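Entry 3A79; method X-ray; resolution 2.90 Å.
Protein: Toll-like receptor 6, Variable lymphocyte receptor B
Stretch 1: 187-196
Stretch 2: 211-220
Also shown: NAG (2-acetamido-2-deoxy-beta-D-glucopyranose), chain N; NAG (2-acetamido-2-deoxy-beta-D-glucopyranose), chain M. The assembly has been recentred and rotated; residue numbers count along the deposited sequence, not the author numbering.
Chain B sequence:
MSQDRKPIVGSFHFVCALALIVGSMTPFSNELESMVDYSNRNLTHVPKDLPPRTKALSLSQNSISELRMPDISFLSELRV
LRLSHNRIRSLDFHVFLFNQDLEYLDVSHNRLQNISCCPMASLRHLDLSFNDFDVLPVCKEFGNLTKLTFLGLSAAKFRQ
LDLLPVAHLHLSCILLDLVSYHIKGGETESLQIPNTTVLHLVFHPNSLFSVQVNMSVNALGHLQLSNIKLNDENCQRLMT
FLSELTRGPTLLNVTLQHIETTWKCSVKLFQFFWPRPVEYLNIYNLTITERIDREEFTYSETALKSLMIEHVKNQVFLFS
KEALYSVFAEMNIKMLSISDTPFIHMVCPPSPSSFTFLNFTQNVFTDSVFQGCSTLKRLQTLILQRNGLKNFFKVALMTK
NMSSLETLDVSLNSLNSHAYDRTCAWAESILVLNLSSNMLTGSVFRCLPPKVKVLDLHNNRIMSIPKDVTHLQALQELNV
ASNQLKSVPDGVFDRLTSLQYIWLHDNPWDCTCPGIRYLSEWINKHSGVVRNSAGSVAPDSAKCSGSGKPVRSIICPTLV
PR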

# COMPACT_ATOMS: atom_id res chain seq x y z
N GLU B 187 -8.41 -15.15 -52.47
CA GLU B 187 -9.61 -14.54 -53.06
C GLU B 187 -10.55 -14.04 -51.97
O GLU B 187 -11.62 -14.62 -51.75
CB GLU B 187 -10.33 -15.57 -53.93
CG GLU B 187 -9.39 -16.40 -54.79
CD GLU B 187 -10.05 -17.65 -55.33
OE1 GLU B 187 -11.07 -18.08 -54.75
OE2 GLU B 187 -9.55 -18.21 -56.33
N THR B 188 -10.15 -12.95 -51.32
CA THR B 188 -10.80 -12.46 -50.10
C THR B 188 -12.30 -12.73 -49.99
O THR B 188 -13.09 -12.42 -50.88
CB THR B 188 -10.47 -10.95 -49.84
OG1 THR B 188 -9.34 -10.86 -48.97
CG2 THR B 188 -11.65 -10.23 -49.21
N GLU B 189 -12.67 -13.33 -48.86
CA GLU B 189 -14.06 -13.59 -48.55
C GLU B 189 -14.72 -12.28 -48.12
O GLU B 189 -14.09 -11.42 -47.51
CB GLU B 189 -14.14 -14.68 -47.46
CG GLU B 189 -13.14 -15.85 -47.67
CD GLU B 189 -13.21 -16.97 -46.60
OE1 GLU B 189 -14.29 -17.20 -46.00
OE2 GLU B 189 -12.18 -17.64 -46.37
N SER B 190 -15.99 -12.11 -48.46
CA SER B 190 -16.72 -10.93 -48.03
C SER B 190 -17.85 -11.39 -47.15
O SER B 190 -18.13 -12.58 -47.05
CB SER B 190 -17.28 -10.16 -49.23
OG SER B 190 -16.31 -9.98 -50.25
N LEU B 191 -18.51 -10.45 -46.50
CA LEU B 191 -19.70 -10.76 -45.73
C LEU B 191 -20.42 -9.50 -45.31
O LEU B 191 -19.87 -8.67 -44.59
CB LEU B 191 -19.35 -11.59 -44.51
CG LEU B 191 -20.59 -11.98 -43.71
CD1 LEU B 191 -21.42 -12.93 -44.55
CD2 LEU B 191 -20.20 -12.57 -42.35
N GLN B 192 -21.64 -9.34 -45.79
CA GLN B 192 -22.43 -8.19 -45.44
C GLN B 192 -23.12 -8.50 -44.13
O GLN B 192 -23.85 -9.49 -44.05
CB GLN B 192 -23.47 -7.94 -46.53
CG GLN B 192 -24.42 -6.81 -46.23
CD GLN B 192 -23.88 -5.47 -46.67
OE1 GLN B 192 -23.83 -5.18 -47.87
NE2 GLN B 192 -23.48 -4.65 -45.70
N ILE B 193 -22.88 -7.67 -43.12
CA ILE B 193 -23.57 -7.79 -41.83
C ILE B 193 -24.87 -6.98 -41.77
O ILE B 193 -24.84 -5.76 -41.91
CB ILE B 193 -22.68 -7.36 -40.65
CG1 ILE B 193 -21.74 -8.49 -40.24
CG2 ILE B 193 -23.54 -6.99 -39.47
CD1 ILE B 193 -20.46 -8.54 -41.04
N PRO B 194 -26.00 -7.66 -41.53
CA PRO B 194 -27.30 -6.99 -41.43
C PRO B 194 -27.26 -5.92 -40.36
O PRO B 194 -26.41 -6.01 -39.47
CB PRO B 194 -28.23 -8.12 -40.98
CG PRO B 194 -27.55 -9.38 -41.39
CD PRO B 194 -26.09 -9.11 -41.28
N ASN B 195 -28.13 -4.92 -40.42
CA ASN B 195 -28.16 -3.90 -39.38
C ASN B 195 -28.40 -4.53 -38.01
O ASN B 195 -29.41 -5.21 -37.81
CB ASN B 195 -29.21 -2.83 -39.67
CG ASN B 195 -29.31 -2.50 -41.14
OD1 ASN B 195 -29.28 -3.41 -41.98
ND2 ASN B 195 -29.43 -1.21 -41.47
N THR B 196 -27.47 -4.33 -37.09
CA THR B 196 -27.60 -4.83 -35.72
C THR B 196 -27.24 -3.73 -34.76
O THR B 196 -26.38 -2.90 -35.07
CB THR B 196 -26.61 -5.96 -35.42
OG1 THR B 196 -26.46 -6.80 -36.56
CG2 THR B 196 -27.12 -6.78 -34.27
N VAL B 211 -7.69 -12.91 -39.77
CA VAL B 211 -8.89 -12.85 -40.58
C VAL B 211 -8.76 -11.87 -41.75
O VAL B 211 -8.39 -10.70 -41.58
CB VAL B 211 -10.13 -12.55 -39.75
CG1 VAL B 211 -11.36 -12.54 -40.63
CG2 VAL B 211 -10.28 -13.59 -38.70
N GLN B 212 -9.08 -12.37 -42.95
CA GLN B 212 -9.02 -11.59 -44.17
C GLN B 212 -10.40 -11.35 -44.79
O GLN B 212 -10.51 -10.80 -45.87
CB GLN B 212 -8.11 -12.27 -45.19
CG GLN B 212 -6.62 -11.97 -45.04
CD GLN B 212 -5.77 -12.76 -46.03
OE1 GLN B 212 -4.78 -13.38 -45.64
NE2 GLN B 212 -6.16 -12.75 -47.30
N VAL B 213 -11.46 -11.77 -44.11
CA VAL B 213 -12.82 -11.52 -44.56
C VAL B 213 -13.13 -10.02 -44.58
O VAL B 213 -12.91 -9.31 -43.59
CB VAL B 213 -13.85 -12.23 -43.64
CG1 VAL B 213 -15.23 -11.64 -43.83
CG2 VAL B 213 -13.85 -13.72 -43.90
N ASN B 214 -13.64 -9.55 -45.71
CA ASN B 214 -14.11 -8.17 -45.86
C ASN B 214 -15.52 -8.03 -45.28
O ASN B 214 -16.49 -8.51 -45.88
CB ASN B 214 -14.06 -7.78 -47.35
CG ASN B 214 -14.18 -6.27 -47.58
OD1 ASN B 214 -14.12 -5.47 -46.65
ND2 ASN B 214 -14.34 -5.87 -48.86
N MET B 215 -15.65 -7.40 -44.11
CA MET B 215 -16.95 -7.30 -43.45
C MET B 215 -17.60 -5.93 -43.50
O MET B 215 -17.17 -5.01 -42.82
CB MET B 215 -16.85 -7.71 -41.99
CG MET B 215 -16.50 -9.15 -41.80
SD MET B 215 -17.27 -9.82 -40.34
CE MET B 215 -16.66 -11.50 -40.46
N SER B 216 -18.66 -5.81 -44.29
CA SER B 216 -19.42 -4.58 -44.30
C SER B 216 -20.51 -4.54 -43.23
O SER B 216 -21.06 -5.57 -42.82
CB SER B 216 -20.02 -4.34 -45.68
OG SER B 216 -18.99 -4.22 -46.64
N VAL B 217 -20.81 -3.33 -42.75
CA VAL B 217 -21.96 -3.10 -41.91
C VAL B 217 -22.52 -1.74 -42.26
O VAL B 217 -21.77 -0.83 -42.58
CB VAL B 217 -21.59 -3.12 -40.41
CG1 VAL B 217 -22.79 -2.74 -39.56
CG2 VAL B 217 -21.09 -4.49 -40.01
N ASN B 218 -23.84 -1.60 -42.20
CA ASN B 218 -24.47 -0.30 -42.38
C ASN B 218 -24.71 0.37 -41.03
O ASN B 218 -24.00 1.30 -40.64
CB ASN B 218 -25.81 -0.44 -43.11
CG ASN B 218 -26.00 -1.82 -43.71
OD1 ASN B 218 -26.22 -1.97 -44.92
ND2 ASN B 218 -25.93 -2.85 -42.87
N ALA B 219 -25.72 -0.12 -40.32
CA ALA B 219 -26.09 0.46 -39.03
C ALA B 219 -25.54 -0.39 -37.90
O ALA B 219 -25.90 -1.56 -37.77
CB ALA B 219 -27.60 0.58 -38.93
N LEU B 220 -24.66 0.19 -37.08
CA LEU B 220 -24.01 -0.53 -36.00
C LEU B 220 -23.84 0.35 -34.77
O LEU B 220 -23.38 1.47 -34.87
CB LEU B 220 -22.64 -1.04 -36.46
CG LEU B 220 -22.07 -2.11 -35.55
CD1 LEU B 220 -23.11 -3.20 -35.33
CD2 LEU B 220 -20.80 -2.68 -36.13
C1 NAG N . -30.04 -1.46 -42.78
C2 NAG N . -31.21 -0.47 -42.96
C3 NAG N . -31.83 -0.64 -44.35
C4 NAG N . -30.78 -0.38 -45.41
C5 NAG N . -29.50 -1.22 -45.22
C6 NAG N . -28.37 -0.62 -46.08
C7 NAG N . -32.18 -1.01 -40.70
C8 NAG N . -31.66 -0.06 -39.65
N2 NAG N . -32.27 -0.53 -41.95
O3 NAG N . -32.91 0.26 -44.52
O4 NAG N . -31.36 -0.62 -46.68
O5 NAG N . -29.09 -1.31 -43.85
O6 NAG N . -27.23 -1.44 -46.30
O7 NAG N . -32.54 -2.15 -40.40
C1 NAG M . -14.99 -4.58 -49.01
C2 NAG M . -14.29 -3.78 -50.12
C3 NAG M . -14.98 -2.44 -50.32
C4 NAG M . -16.44 -2.66 -50.69
C5 NAG M . -17.18 -3.58 -49.69
C6 NAG M . -18.50 -4.06 -50.34
C7 NAG M . -11.99 -4.28 -49.22
C8 NAG M . -11.42 -5.51 -49.86
N2 NAG M . -12.85 -3.57 -49.96
O3 NAG M . -14.35 -1.69 -51.33
O4 NAG M . -17.07 -1.40 -50.79
O5 NAG M . -16.39 -4.70 -49.28
O6 NAG M . -19.46 -4.63 -49.48
O7 NAG M . -11.65 -3.94 -48.08

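The middle parts of the two stretches run side by side as parallel strands, with 18° between their directions. The pairing is in register: Ser190 lies beside Asn214, Leu191 beside Met215, Gln192 beside Ser216. Together they bury 801 Å².

The backbone ladder alternates in the usual parallel way. Asn214 N donates to Glu189 O at 2.6 Å, and Asn214 O accepts from Leu191 N at 2.9 Å. Ser216 repeats the pattern: its N reaches Leu191 O at 3.1 Å, and its O takes Ile193 N at 2.8 Å. Asn214 and Ser216 thus face stretch 1 with both backbone polar groups. Farther on, Thr196 N bonds Ala219 O at 3.3 Å.

Ile193 has the largest area covered, 78 Å². Its side chain lies on the same face as Leu191 and Met215. Ile193 CD1 sits 3.5 Å from Met215 SD, and Ile193 CB sits 3.3 Å from Val217 CG2. Leu191 extends this apolar patch, with CD2 4.2 Å from Met215 CE. These side chains have little polar to offer, so packing rather than directed bonding joins them.

Asn218 comes next at 56 Å². Its CA-to-CB bond points toward stretch 1. Asn218 ND2 lies 3.3 Å from Ile193 O and 3.5 Å from Asn195 OD1.

Val213 covers almost as much, 55 Å². Its CG2 is 3.7 Å from Glu189 CB, and its CG1 is 4.2 Å from Leu191 CB. Val213 CA also makes a CA-H...O contact with Glu189 O at 3.2 Å.

The other face carries Ser190, Gln192, Asn214 and Ser216. Asn214 ND2 is bonded covalently to C1 of the chain M NAG at 1.5 Å. Ser216 OG hydrogen-bonds O6 of that sugar at 2.9 Å. Asn195 ND2 carries the chain N NAG through its C1, also at 1.5 Å.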